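Local coordinates for VP5 (PDB 6QGL), which is the envelope protein of a haloarchaeal pleomorphic virus and probably drives fusion of the viral membrane with that of its host, at residues Y338-T342 with L443-F447; V31-D35 with K56-N60; S122-V127 with Y226-W232; M281-M287 with I494-E498. All blocks are in the same frame, centred on the assembly; numbering follows the deposited sequence.

The four contacts differ in burial and chemistry. Interaction 3 is the core contact: all seven touching residues are buried, and aromatic and aliphatic side chains join helix 97-140 to the start of helix 229-257. Interaction 2 lies beside it, centres about 11 Å apart, at the surface, where Arg57 of helix 43-66 holds the carbonyl of an extended segment; Val32 O touches Glu125 CG at 3.3 Å. Interactions 1 and 4 are partly buried and lie about 26 to 32 Å, centre to centre, from interactions 2 and 3, the first a backbone-paired sheet edge, the second methionine packing. Interaction 1 is nested in the long loop closed by interaction 4, with centres about 29 Å apart.

Interaction 1. Residues Y338-T342 with L443-F447; sequences YDPST and LKGAF
Pro340 is the bump of this contact, and the turn 443-446 is the hollow that receives it. Its CB lies 3.3 Å from Leu443 O and its CD 3.4 Å from Gly445 O, while its CG meets Leu443 CB at 4.3 Å and the edge of the Phe447 ring, at CE2, at 3.6 Å. One residue pair sets the register: Tyr338 and Phe447, both extended, form an antiparallel hydrogen-bonded pair with CA atoms 5.5 Å apart. Tyr338 N donates to Phe447 O (2.8 Å, 170°) and Phe447 N to Tyr338 O (3.0 Å, 168°); Ala446 CA adds a CA-H...O contact to Tyr338 O at 3.3 Å. Both side chains of the pair lie on the same face of the sheet. With chi1 of Phe447 at p, its ring lies under Tyr338 CB, a CH-pi contact of 4.1 Å to the centroid, while Tyr338 at m carries its own ring outward, so that its OH bonds Ser333 N. Beyond the pair, residues 340-342 take helical phi/psi values. Asp339, at chi1 t, accepts from Ser341 N through OD1 (3.3 Å), and Thr342 OG1 donates to Asp339 O (2.7 Å). Phe447 also packs on Ile309 and Ile311 of strand 305-311. The arrangement is an edge-strand pairing in an antiparallel six-stranded sheet, where the short strand 337-338 borders strand 447-454 and leaves it through an Asx turn at Asp339.

Interaction 2. Residues V31-D35 with K56-N60; sequences VVGSD and KRKSN
Residues 31-35 run extended, with phi between -70° and -98° and psi between 124° and 171°, and form no regular strand; residues 56-60 are a regular stretch of helix 43-66, with Asn60 N bonded to Lys56 O at 2.9 Å. The backbones stay well apart, the nearest CA atoms being those of Val32 and Asn60 at 8.3 Å, so side chains bridge the gap. Lys56, Arg57 and Asn60 supply the helix side of the contact, an i, i+1, i+4 set. Arg57 takes chi1 t, chi2 p and chi3 p, a bent course that brings its guanidinium edge-on to the carbonyl of Val32: NH1 donates to Val32 O at 2.8 Å (151°) and NH2 to the same oxygen at 3.0 Å (138°). A single acceptor thus takes both terminal nitrogens, a bifurcated arrangement. Val32, whose CA-CB bond points toward the helix, touches two more polar side chains, with CG1 3.5 Å from Lys56 NZ and CG2 3.6 Å from Asn60 OD1. Lys56 reaches it with chi1 to chi3 all t. Through NE, Arg57 also forms a salt bridge with Glu129 of helix 97-140, and it touches Glu125 and Thr126 there. Three elements therefore meet at one arginine: the extended segment leading toward helix 43-66, that helix itself, and helix 97-140. The motif is a bifurcated arginine-to-carbonyl hydrogen bond, packing an extended segment against two helices.

Interaction 3. Residues S122-V127 with Y226-W232; sequences SWNETV and YMKFSEW
Trp123 presents the edge of its six-membered ring to the face of the five-membered ring of Trp232, a T-shaped pair with centroids 5.0 Å apart and planes at 71°; its CB also meets Trp232 CZ3 at 3.7 Å. Chi1 t for Trp123 and m for Trp232 bring the rings together. Residues 122-127 are helical, and residues 226-232 pass from the end of strand 224-226 through Met227, whose left-handed backbone (phi/psi 61°/29°) turns the chain, and the N-cap Lys228 into helix 229-257. The closest CA pair is Thr126 and Met227, 7.6 Å apart. Beside the tryptophan pair, Met227 CG lies 3.8 Å from Thr126 CG2, and its CE is 4.3 Å from both Val127 CG2 and Trp123 CH2. A water accepts from Tyr226 OH (3.0 Å) and donates to Thr126 O (2.9 Å). Trp123 NE1 bonds Leu184 O of strand 180-189, and Thr126 OG1 donates to Ser122 O at 2.7 Å. This implies a buried, mainly apolar interface whose named polar side-chain atoms bond carbonyls or water.

Interaction 4. Residues M281-M287 with I494-E498; sequences MAQEEGM and IEKYE
Apolar contacts make up most of this interface, and methionines supply them. Met287, extended (phi/psi -157°/166°) with chi1 p, chi2 t and chi3 m, sets CE 3.4 Å from Tyr497 CB and SD 4.4 Å from Ile494 CD1. Met281, with chi1 to chi3 all m, brings SD to 4.0 Å from Ile494 CG2. Ile494 thus receives both sulfurs. Close polar-to-carbon approaches come next: Glu498 OE2 lies 3.3 Å from Gly286 CA and 3.9 Å from Met281 CE. A CB modelled on Gly286 would fall 1.9 Å from that oxygen, so the lack of a side chain permits the approach. The backbones come nearest at Gly286 and Glu498, CA atoms 6.0 Å apart. Residues 284-287 are non-helical, following helix 274-283, and residues 497-498 end the modelled chain. In the fold, the contact joins the connection between helices 274-283 and 289-296 to the C-terminal end of helix 480-496, with Ile494 and Tyr497 also resting on Ile295 of helix 289-296.

Interaction 1. Residues Y338-T342 with L443-F447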
loop_
_atom_site.group_PDB
_atom_site.type_symbol
_atom_site.label_atom_id
_atom_site.label_comp_id
_atom_site.label_asym_id
_atom_site.label_seq_id
_atom_site.Cartn_x
_atom_site.Cartn_y
_atom_site.Cartn_z
ATOM N N TYR A 338 4.397 19.428 -9.762
ATOM C CA TYR A 338 5.198 18.822 -8.691
ATOM C C TYR A 338 5.675 17.410 -8.997
ATOM O O TYR A 338 4.897 16.590 -9.483
ATOM C CB TYR A 338 4.424 18.825 -7.361
ATOM C CG TYR A 338 4.060 20.205 -6.864
ATOM C CD1 TYR A 338 4.980 20.980 -6.162
ATOM C CD2 TYR A 338 2.793 20.735 -7.083
ATOM C CE1 TYR A 338 4.652 22.254 -5.702
ATOM C CE2 TYR A 338 2.450 22.005 -6.622
ATOM C CZ TYR A 338 3.386 22.764 -5.935
ATOM O OH TYR A 338 3.060 24.019 -5.481
ATOM N N ASP A 339 6.947 17.121 -8.680
ATOM C CA ASP A 339 7.516 15.788 -8.849
ATOM C C ASP A 339 7.710 15.188 -7.461
ATOM O O ASP A 339 8.556 15.677 -6.711
ATOM C CB ASP A 339 8.838 15.811 -9.643
ATOM C CG ASP A 339 9.447 14.443 -9.943
ATOM O OD1 ASP A 339 8.821 13.413 -9.586
ATOM O OD2 ASP A 339 10.548 14.402 -10.531
ATOM N N PRO A 340 6.947 14.126 -7.115
ATOM C CA PRO A 340 7.057 13.527 -5.773
ATOM C C PRO A 340 8.365 12.819 -5.447
ATOM O O PRO A 340 8.582 12.482 -4.282
ATOM C CB PRO A 340 5.867 12.568 -5.706
ATOM C CG PRO A 340 4.967 12.979 -6.820
ATOM C CD PRO A 340 5.874 13.477 -7.886
ATOM N N SER A 341 9.235 12.600 -6.450
ATOM C CA SER A 341 10.534 11.956 -6.243
ATOM C C SER A 341 11.507 12.893 -5.509
ATOM O O SER A 341 12.417 12.418 -4.825
ATOM C CB SER A 341 11.125 11.486 -7.569
ATOM O OG SER A 341 11.438 12.566 -8.432
ATOM N N THR A 342 11.289 14.221 -5.635
ATOM C CA THR A 342 12.100 15.278 -5.017
ATOM C C THR A 342 11.721 15.527 -3.553
ATOM O O THR A 342 12.574 15.942 -2.767
ATOM C CB THR A 342 11.995 16.592 -5.824
ATOM O OG1 THR A 342 10.663 17.105 -5.751
ATOM C CG2 THR A 342 12.432 16.439 -7.279
ATOM N N LEU A 443 1.010 9.103 -4.897
ATOM C CA LEU A 443 1.536 9.728 -6.117
ATOM C C LEU A 443 3.049 9.624 -6.201
ATOM O O LEU A 443 3.742 10.091 -5.299
ATOM C CB LEU A 443 1.057 11.185 -6.271
ATOM C CG LEU A 443 -0.439 11.469 -6.041
ATOM C CD1 LEU A 443 -0.707 12.952 -6.025
ATOM C CD2 LEU A 443 -1.319 10.799 -7.090
ATOM N N LYS A 444 3.550 8.939 -7.245
ATOM C CA LYS A 444 4.983 8.711 -7.466
ATOM C C LYS A 444 5.522 9.509 -8.650
ATOM O O LYS A 444 6.693 9.898 -8.648
ATOM C CB LYS A 444 5.278 7.213 -7.657
ATOM C CG LYS A 444 4.994 6.346 -6.429
ATOM C CD LYS A 444 6.157 6.322 -5.441
ATOM C CE LYS A 444 6.040 5.169 -4.482
ATOM N NZ LYS A 444 7.146 5.159 -3.490
ATOM N N GLY A 445 4.668 9.729 -9.645
ATOM C CA GLY A 445 5.004 10.472 -10.851
ATOM C C GLY A 445 4.509 11.900 -10.822
ATOM O O GLY A 445 3.576 12.223 -10.078
ATOM N N ALA A 446 5.136 12.753 -11.654
ATOM C CA ALA A 446 4.846 14.179 -11.800
ATOM C C ALA A 446 3.372 14.477 -12.071
ATOM O O ALA A 446 2.746 13.842 -12.925
ATOM C CB ALA A 446 5.718 14.784 -12.889
ATOM N N PHE A 447 2.823 15.431 -11.307
ATOM C CA PHE A 447 1.435 15.869 -11.395
ATOM C C PHE A 447 1.345 17.390 -11.406
ATOM O O PHE A 447 2.235 18.066 -10.883
ATOM C CB PHE A 447 0.615 15.295 -10.220
ATOM C CG PHE A 447 1.033 15.720 -8.826
ATOM C CD1 PHE A 447 0.577 16.916 -8.277
ATOM C CD2 PHE A 447 1.825 14.895 -8.038
ATOM C CE1 PHE A 447 0.953 17.303 -6.987
ATOM C CE2 PHE A 447 2.189 15.277 -6.741
ATOM C CZ PHE A 447 1.752 16.479 -6.226
#

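Interaction 2. Residues V31-D35 with K56-N60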
loop_
_atom_site.group_PDB
_atom_site.type_symbol
_atom_site.label_atom_id
_atom_site.label_comp_id
_atom_site.label_asym_id
_atom_site.label_seq_id
_atom_site.Cartn_x
_atom_site.Cartn_y
_atom_site.Cartn_z
ATOM N N VAL A 31 -4.851 -11.371 5.613
ATOM C CA VAL A 31 -4.005 -11.513 4.424
ATOM C C VAL A 31 -4.820 -11.902 3.184
ATOM O O VAL A 31 -5.863 -12.556 3.298
ATOM C CB VAL A 31 -2.774 -12.449 4.632
ATOM C CG1 VAL A 31 -1.917 -11.988 5.806
ATOM C CG2 VAL A 31 -3.181 -13.918 4.794
ATOM N N VAL A 32 -4.332 -11.491 2.005
ATOM C CA VAL A 32 -4.935 -11.810 0.711
ATOM C C VAL A 32 -4.396 -13.191 0.309
ATOM O O VAL A 32 -3.181 -13.390 0.286
ATOM C CB VAL A 32 -4.646 -10.714 -0.356
ATOM C CG1 VAL A 32 -5.299 -11.054 -1.694
ATOM C CG2 VAL A 32 -5.107 -9.339 0.126
ATOM N N GLY A 33 -5.307 -14.127 0.047
ATOM C CA GLY A 33 -4.983 -15.503 -0.320
ATOM C C GLY A 33 -4.367 -15.688 -1.694
ATOM O O GLY A 33 -4.326 -14.751 -2.500
ATOM N N SER A 34 -3.887 -16.917 -1.967
ATOM C CA SER A 34 -3.263 -17.301 -3.237
ATOM C C SER A 34 -4.294 -17.795 -4.250
ATOM O O SER A 34 -5.315 -18.366 -3.860
ATOM C CB SER A 34 -2.215 -18.389 -3.010
ATOM O OG SER A 34 -2.787 -19.610 -2.565
ATOM N N ASP A 35 -4.010 -17.594 -5.548
ATOM C CA ASP A 35 -4.855 -18.077 -6.644
ATOM C C ASP A 35 -4.248 -19.379 -7.164
ATOM O O ASP A 35 -3.052 -19.414 -7.472
ATOM C CB ASP A 35 -4.969 -17.032 -7.773
ATOM C CG ASP A 35 -5.822 -15.811 -7.459
ATOM O OD1 ASP A 35 -6.559 -15.838 -6.444
ATOM O OD2 ASP A 35 -5.765 -14.833 -8.237
ATOM N N LYS A 56 0.388 -9.027 -8.783
ATOM C CA LYS A 56 -0.685 -8.775 -7.813
ATOM C C LYS A 56 -0.148 -8.792 -6.374
ATOM O O LYS A 56 -0.445 -7.868 -5.622
ATOM C CB LYS A 56 -1.833 -9.787 -7.989
ATOM C CG LYS A 56 -3.099 -9.460 -7.203
ATOM C CD LYS A 56 -4.156 -10.553 -7.363
ATOM C CE LYS A 56 -5.430 -10.266 -6.603
ATOM N NZ LYS A 56 -5.272 -10.466 -5.138
ATOM N N ARG A 57 0.658 -9.818 -6.009
ATOM C CA ARG A 57 1.260 -9.947 -4.676
ATOM C C ARG A 57 2.191 -8.785 -4.363
ATOM O O ARG A 57 2.094 -8.224 -3.274
ATOM C CB ARG A 57 2.000 -11.290 -4.509
ATOM C CG ARG A 57 2.618 -11.534 -3.115
ATOM C CD ARG A 57 1.599 -11.691 -1.989
ATOM N NE ARG A 57 0.704 -12.824 -2.224
ATOM C CZ ARG A 57 -0.367 -13.107 -1.491
ATOM N NH1 ARG A 57 -0.692 -12.344 -0.457
ATOM N NH2 ARG A 57 -1.121 -14.155 -1.788
ATOM N N LYS A 58 3.082 -8.424 -5.310
ATOM C CA LYS A 58 4.016 -7.315 -5.129
ATOM C C LYS A 58 3.256 -6.005 -4.937
ATOM O O LYS A 58 3.547 -5.282 -3.990
ATOM C CB LYS A 58 5.014 -7.212 -6.293
ATOM C CG LYS A 58 6.208 -6.331 -5.947
ATOM C CD LYS A 58 6.991 -5.887 -7.159
ATOM C CE LYS A 58 7.977 -4.815 -6.765
ATOM N NZ LYS A 58 8.962 -4.554 -7.841
ATOM N N SER A 59 2.245 -5.743 -5.797
ATOM C CA SER A 59 1.392 -4.552 -5.758
ATOM C C SER A 59 0.654 -4.430 -4.424
ATOM O O SER A 59 0.579 -3.332 -3.874
ATOM C CB SER A 59 0.397 -4.570 -6.916
ATOM O OG SER A 59 -0.351 -3.367 -6.977
ATOM N N ASN A 60 0.134 -5.561 -3.905
ATOM C CA ASN A 60 -0.567 -5.634 -2.622
ATOM C C ASN A 60 0.402 -5.333 -1.482
ATOM O O ASN A 60 0.076 -4.531 -0.605
ATOM C CB ASN A 60 -1.218 -7.015 -2.440
ATOM C CG ASN A 60 -1.718 -7.295 -1.041
ATOM O OD1 ASN A 60 -2.695 -6.700 -0.568
ATOM N ND2 ASN A 60 -1.052 -8.208 -0.347
#

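Interaction 3. Residues S122-V127 with Y226-W232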
loop_
_atom_site.group_PDB
_atom_site.type_symbol
_atom_site.label_atom_id
_atom_site.label_comp_id
_atom_site.label_asym_id
_atom_site.label_seq_id
_atom_site.Cartn_x
_atom_site.Cartn_y
_atom_site.Cartn_z
ATOM N N SER A 122 1.742 -11.251 6.401
ATOM C CA SER A 122 1.784 -10.940 4.968
ATOM C C SER A 122 3.041 -11.493 4.288
ATOM O O SER A 122 2.966 -11.883 3.120
ATOM C CB SER A 122 1.607 -9.446 4.708
ATOM O OG SER A 122 2.802 -8.710 4.898
ATOM N N TRP A 123 4.180 -11.562 5.023
ATOM C CA TRP A 123 5.425 -12.151 4.519
ATOM C C TRP A 123 5.193 -13.648 4.342
ATOM O O TRP A 123 5.478 -14.187 3.275
ATOM C CB TRP A 123 6.608 -11.901 5.480
ATOM C CG TRP A 123 7.784 -12.808 5.238
ATOM C CD1 TRP A 123 8.091 -13.953 5.915
ATOM C CD2 TRP A 123 8.758 -12.687 4.193
ATOM N NE1 TRP A 123 9.208 -14.541 5.370
ATOM C CE2 TRP A 123 9.654 -13.772 4.328
ATOM C CE3 TRP A 123 8.982 -11.744 3.174
ATOM C CZ2 TRP A 123 10.744 -13.954 3.470
ATOM C CZ3 TRP A 123 10.067 -11.922 2.331
ATOM C CH2 TRP A 123 10.925 -13.022 2.475
ATOM N N ASN A 124 4.644 -14.304 5.387
ATOM C CA ASN A 124 4.324 -15.729 5.405
ATOM C C ASN A 124 3.446 -16.127 4.237
ATOM O O ASN A 124 3.729 -17.142 3.602
ATOM C CB ASN A 124 3.675 -16.121 6.732
ATOM C CG ASN A 124 4.652 -16.205 7.889
ATOM O OD1 ASN A 124 5.873 -16.032 7.747
ATOM N ND2 ASN A 124 4.130 -16.490 9.067
ATOM N N GLU A 125 2.422 -15.309 3.914
ATOM C CA GLU A 125 1.531 -15.569 2.782
ATOM C C GLU A 125 2.266 -15.457 1.438
ATOM O O GLU A 125 2.046 -16.298 0.565
ATOM C CB GLU A 125 0.291 -14.659 2.825
ATOM C CG GLU A 125 -0.835 -15.093 1.894
ATOM C CD GLU A 125 -1.281 -16.542 1.987
ATOM O OE1 GLU A 125 -1.561 -17.014 3.114
ATOM O OE2 GLU A 125 -1.349 -17.206 0.927
ATOM N N THR A 126 3.151 -14.444 1.287
ATOM C CA THR A 126 3.945 -14.220 0.069
ATOM C C THR A 126 4.799 -15.463 -0.214
ATOM O O THR A 126 4.809 -15.992 -1.327
ATOM C CB THR A 126 4.837 -12.961 0.240
ATOM O OG1 THR A 126 4.034 -11.841 0.619
ATOM C CG2 THR A 126 5.639 -12.629 -1.014
ATOM N N VAL A 127 5.479 -15.927 0.832
ATOM C CA VAL A 127 6.401 -17.052 0.869
ATOM C C VAL A 127 5.657 -18.401 0.706
ATOM O O VAL A 127 6.174 -19.282 0.018
ATOM C CB VAL A 127 7.245 -16.901 2.160
ATOM C CG1 VAL A 127 8.201 -18.055 2.377
ATOM C CG2 VAL A 127 8.022 -15.600 2.107
ATOM N N TYR A 226 10.580 -9.197 -6.618
ATOM C CA TYR A 226 9.774 -9.126 -5.398
ATOM C C TYR A 226 10.438 -9.930 -4.285
ATOM O O TYR A 226 11.513 -10.485 -4.519
ATOM C CB TYR A 226 8.290 -9.493 -5.658
ATOM C CG TYR A 226 7.939 -10.967 -5.642
ATOM C CD1 TYR A 226 8.506 -11.855 -6.554
ATOM C CD2 TYR A 226 6.955 -11.455 -4.784
ATOM C CE1 TYR A 226 8.162 -13.206 -6.561
ATOM C CE2 TYR A 226 6.593 -12.801 -4.792
ATOM C CZ TYR A 226 7.199 -13.672 -5.683
ATOM O OH TYR A 226 6.840 -15.000 -5.688
ATOM N N MET A 227 9.842 -9.943 -3.063
ATOM C CA MET A 227 10.383 -10.597 -1.860
ATOM C C MET A 227 11.739 -9.979 -1.500
ATOM O O MET A 227 12.605 -10.671 -0.963
ATOM C CB MET A 227 10.571 -12.105 -2.081
ATOM C CG MET A 227 9.328 -12.918 -1.970
ATOM S SD MET A 227 9.698 -14.588 -2.556
ATOM C CE MET A 227 10.679 -15.218 -1.188
ATOM N N LYS A 228 11.934 -8.692 -1.841
ATOM C CA LYS A 228 13.177 -7.961 -1.619
ATOM C C LYS A 228 13.467 -7.814 -0.139
ATOM O O LYS A 228 12.662 -7.228 0.590
ATOM C CB LYS A 228 13.111 -6.579 -2.287
ATOM C CG LYS A 228 13.436 -6.574 -3.774
ATOM C CD LYS A 228 12.981 -5.290 -4.415
ATOM C CE LYS A 228 13.799 -4.902 -5.613
ATOM N NZ LYS A 228 13.296 -3.643 -6.220
ATOM N N PHE A 229 14.611 -8.364 0.312
ATOM C CA PHE A 229 15.014 -8.252 1.712
ATOM C C PHE A 229 15.192 -6.786 2.094
ATOM O O PHE A 229 14.764 -6.402 3.172
ATOM C CB PHE A 229 16.292 -9.053 2.007
ATOM C CG PHE A 229 16.863 -8.793 3.384
ATOM C CD1 PHE A 229 16.323 -9.413 4.506
ATOM C CD2 PHE A 229 17.917 -7.903 3.561
ATOM C CE1 PHE A 229 16.838 -9.160 5.778
ATOM C CE2 PHE A 229 18.431 -7.650 4.836
ATOM C CZ PHE A 229 17.902 -8.296 5.933
ATOM N N SER A 230 15.809 -5.976 1.213
ATOM C CA SER A 230 16.030 -4.548 1.438
ATOM C C SER A 230 14.714 -3.796 1.699
ATOM O O SER A 230 14.689 -2.912 2.552
ATOM C CB SER A 230 16.789 -3.927 0.269
ATOM O OG SER A 230 15.991 -3.846 -0.900
ATOM N N GLU A 231 13.623 -4.174 0.992
ATOM C CA GLU A 231 12.301 -3.563 1.154
ATOM C C GLU A 231 11.632 -4.003 2.468
ATOM O O GLU A 231 11.178 -3.153 3.242
ATOM C CB GLU A 231 11.402 -3.862 -0.066
ATOM C CG GLU A 231 11.712 -3.000 -1.284
ATOM C CD GLU A 231 10.887 -3.205 -2.546
ATOM O OE1 GLU A 231 11.000 -2.354 -3.458
ATOM O OE2 GLU A 231 10.155 -4.217 -2.649
ATOM N N TRP A 232 11.594 -5.326 2.720
ATOM C CA TRP A 232 10.992 -5.923 3.916
ATOM C C TRP A 232 11.738 -5.583 5.206
ATOM O O TRP A 232 11.098 -5.318 6.225
ATOM C CB TRP A 232 10.850 -7.442 3.749
ATOM C CG TRP A 232 9.719 -7.833 2.848
ATOM C CD1 TRP A 232 9.763 -7.984 1.493
ATOM C CD2 TRP A 232 8.364 -8.083 3.235
ATOM N NE1 TRP A 232 8.523 -8.333 1.014
ATOM C CE2 TRP A 232 7.645 -8.407 2.062
ATOM C CE3 TRP A 232 7.691 -8.089 4.469
ATOM C CZ2 TRP A 232 6.282 -8.725 2.081
ATOM C CZ3 TRP A 232 6.338 -8.388 4.485
ATOM C CH2 TRP A 232 5.648 -8.706 3.301
HETATM O O HOH W 1 4.354 -15.001 -3.985
#

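Interaction 4. Residues M281-M287 with I494-E498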
loop_
_atom_site.group_PDB
_atom_site.type_symbol
_atom_site.label_atom_id
_atom_site.label_comp_id
_atom_site.label_asym_id
_atom_site.label_seq_id
_atom_site.Cartn_x
_atom_site.Cartn_y
_atom_site.Cartn_z
ATOM N N MET A 281 -15.253 3.165 12.033
ATOM C CA MET A 281 -15.545 3.509 10.637
ATOM C C MET A 281 -15.684 2.225 9.824
ATOM O O MET A 281 -16.395 2.217 8.832
ATOM C CB MET A 281 -14.440 4.381 10.015
ATOM C CG MET A 281 -14.176 5.689 10.742
ATOM S SD MET A 281 -15.578 6.835 10.845
ATOM C CE MET A 281 -15.829 7.200 9.145
ATOM N N ALA A 282 -14.986 1.151 10.236
ATOM C CA ALA A 282 -15.047 -0.146 9.567
ATOM C C ALA A 282 -16.437 -0.769 9.703
ATOM O O ALA A 282 -16.963 -1.278 8.711
ATOM C CB ALA A 282 -13.988 -1.081 10.126
ATOM N N GLN A 283 -17.040 -0.699 10.913
ATOM C CA GLN A 283 -18.381 -1.232 11.186
ATOM C C GLN A 283 -19.423 -0.504 10.331
ATOM O O GLN A 283 -20.238 -1.152 9.671
ATOM C CB GLN A 283 -18.730 -1.116 12.679
ATOM C CG GLN A 283 -17.883 -2.001 13.592
ATOM C CD GLN A 283 -18.251 -1.879 15.053
ATOM O OE1 GLN A 283 -18.948 -0.952 15.483
ATOM N NE2 GLN A 283 -17.776 -2.818 15.857
ATOM N N GLU A 284 -19.367 0.842 10.326
ATOM C CA GLU A 284 -20.249 1.717 9.551
ATOM C C GLU A 284 -19.354 2.690 8.798
ATOM O O GLU A 284 -18.708 3.528 9.431
ATOM C CB GLU A 284 -21.211 2.482 10.477
ATOM C CG GLU A 284 -22.115 1.593 11.318
ATOM C CD GLU A 284 -22.990 2.315 12.324
ATOM O OE1 GLU A 284 -23.295 3.510 12.110
ATOM O OE2 GLU A 284 -23.383 1.676 13.327
ATOM N N GLU A 285 -19.281 2.560 7.461
ATOM C CA GLU A 285 -18.399 3.381 6.627
ATOM C C GLU A 285 -19.100 4.545 5.934
ATOM O O GLU A 285 -19.934 4.328 5.052
ATOM C CB GLU A 285 -17.644 2.517 5.599
ATOM C CG GLU A 285 -17.197 1.158 6.115
ATOM C CD GLU A 285 -16.783 0.138 5.073
ATOM O OE1 GLU A 285 -16.908 0.424 3.861
ATOM O OE2 GLU A 285 -16.336 -0.960 5.477
ATOM N N GLY A 286 -18.736 5.760 6.335
ATOM C CA GLY A 286 -19.241 6.999 5.751
ATOM C C GLY A 286 -18.191 7.660 4.880
ATOM O O GLY A 286 -18.455 8.688 4.249
ATOM N N MET A 287 -16.986 7.058 4.851
ATOM C CA MET A 287 -15.813 7.502 4.090
ATOM C C MET A 287 -14.868 6.317 3.838
ATOM O O MET A 287 -15.021 5.274 4.484
ATOM C CB MET A 287 -15.079 8.633 4.841
ATOM C CG MET A 287 -14.483 8.200 6.167
ATOM S SD MET A 287 -13.837 9.543 7.186
ATOM C CE MET A 287 -12.395 9.941 6.307
ATOM N N ILE A 494 -12.864 13.977 10.919
ATOM C CA ILE A 494 -13.701 12.854 10.476
ATOM C C ILE A 494 -15.031 13.399 9.912
ATOM O O ILE A 494 -15.488 12.932 8.865
ATOM C CB ILE A 494 -13.894 11.819 11.641
ATOM C CG1 ILE A 494 -12.547 11.156 12.084
ATOM C CG2 ILE A 494 -14.971 10.762 11.343
ATOM C CD1 ILE A 494 -11.736 10.272 11.027
ATOM N N GLU A 495 -15.614 14.416 10.590
ATOM C CA GLU A 495 -16.854 15.097 10.199
ATOM C C GLU A 495 -16.723 15.782 8.832
ATOM O O GLU A 495 -17.680 15.779 8.056
ATOM C CB GLU A 495 -17.259 16.130 11.263
ATOM C CG GLU A 495 -18.024 15.547 12.441
ATOM C CD GLU A 495 -18.232 16.486 13.615
ATOM O OE1 GLU A 495 -18.695 17.631 13.398
ATOM O OE2 GLU A 495 -17.951 16.069 14.760
ATOM N N LYS A 496 -15.530 16.353 8.542
ATOM C CA LYS A 496 -15.205 17.053 7.291
ATOM C C LYS A 496 -15.202 16.131 6.068
ATOM O O LYS A 496 -15.423 16.603 4.952
ATOM C CB LYS A 496 -13.869 17.799 7.411
ATOM C CG LYS A 496 -13.937 19.033 8.302
ATOM C CD LYS A 496 -12.564 19.653 8.497
ATOM C CE LYS A 496 -12.582 20.823 9.445
ATOM N NZ LYS A 496 -11.239 21.449 9.563
ATOM N N TYR A 497 -14.952 14.826 6.275
ATOM C CA TYR A 497 -14.958 13.831 5.203
ATOM C C TYR A 497 -16.305 13.101 5.126
ATOM O O TYR A 497 -16.463 12.173 4.326
ATOM C CB TYR A 497 -13.805 12.840 5.379
ATOM C CG TYR A 497 -12.452 13.395 4.997
ATOM C CD1 TYR A 497 -11.991 13.318 3.688
ATOM C CD2 TYR A 497 -11.625 13.985 5.948
ATOM C CE1 TYR A 497 -10.755 13.847 3.325
ATOM C CE2 TYR A 497 -10.378 14.500 5.602
ATOM C CZ TYR A 497 -9.944 14.427 4.289
ATOM O OH TYR A 497 -8.708 14.923 3.950
ATOM N N GLU A 498 -17.278 13.544 5.946
ATOM C CA GLU A 498 -18.627 12.982 6.004
ATOM C C GLU A 498 -19.667 14.075 5.769
ATOM O O GLU A 498 -19.632 14.747 4.741
ATOM C CB GLU A 498 -18.871 12.277 7.349
ATOM C CG GLU A 498 -18.043 11.017 7.541
ATOM C CD GLU A 498 -18.556 10.082 8.616
ATOM O OE1 GLU A 498 -18.323 10.363 9.814
ATOM O OE2 GLU A 498 -19.191 9.063 8.261
#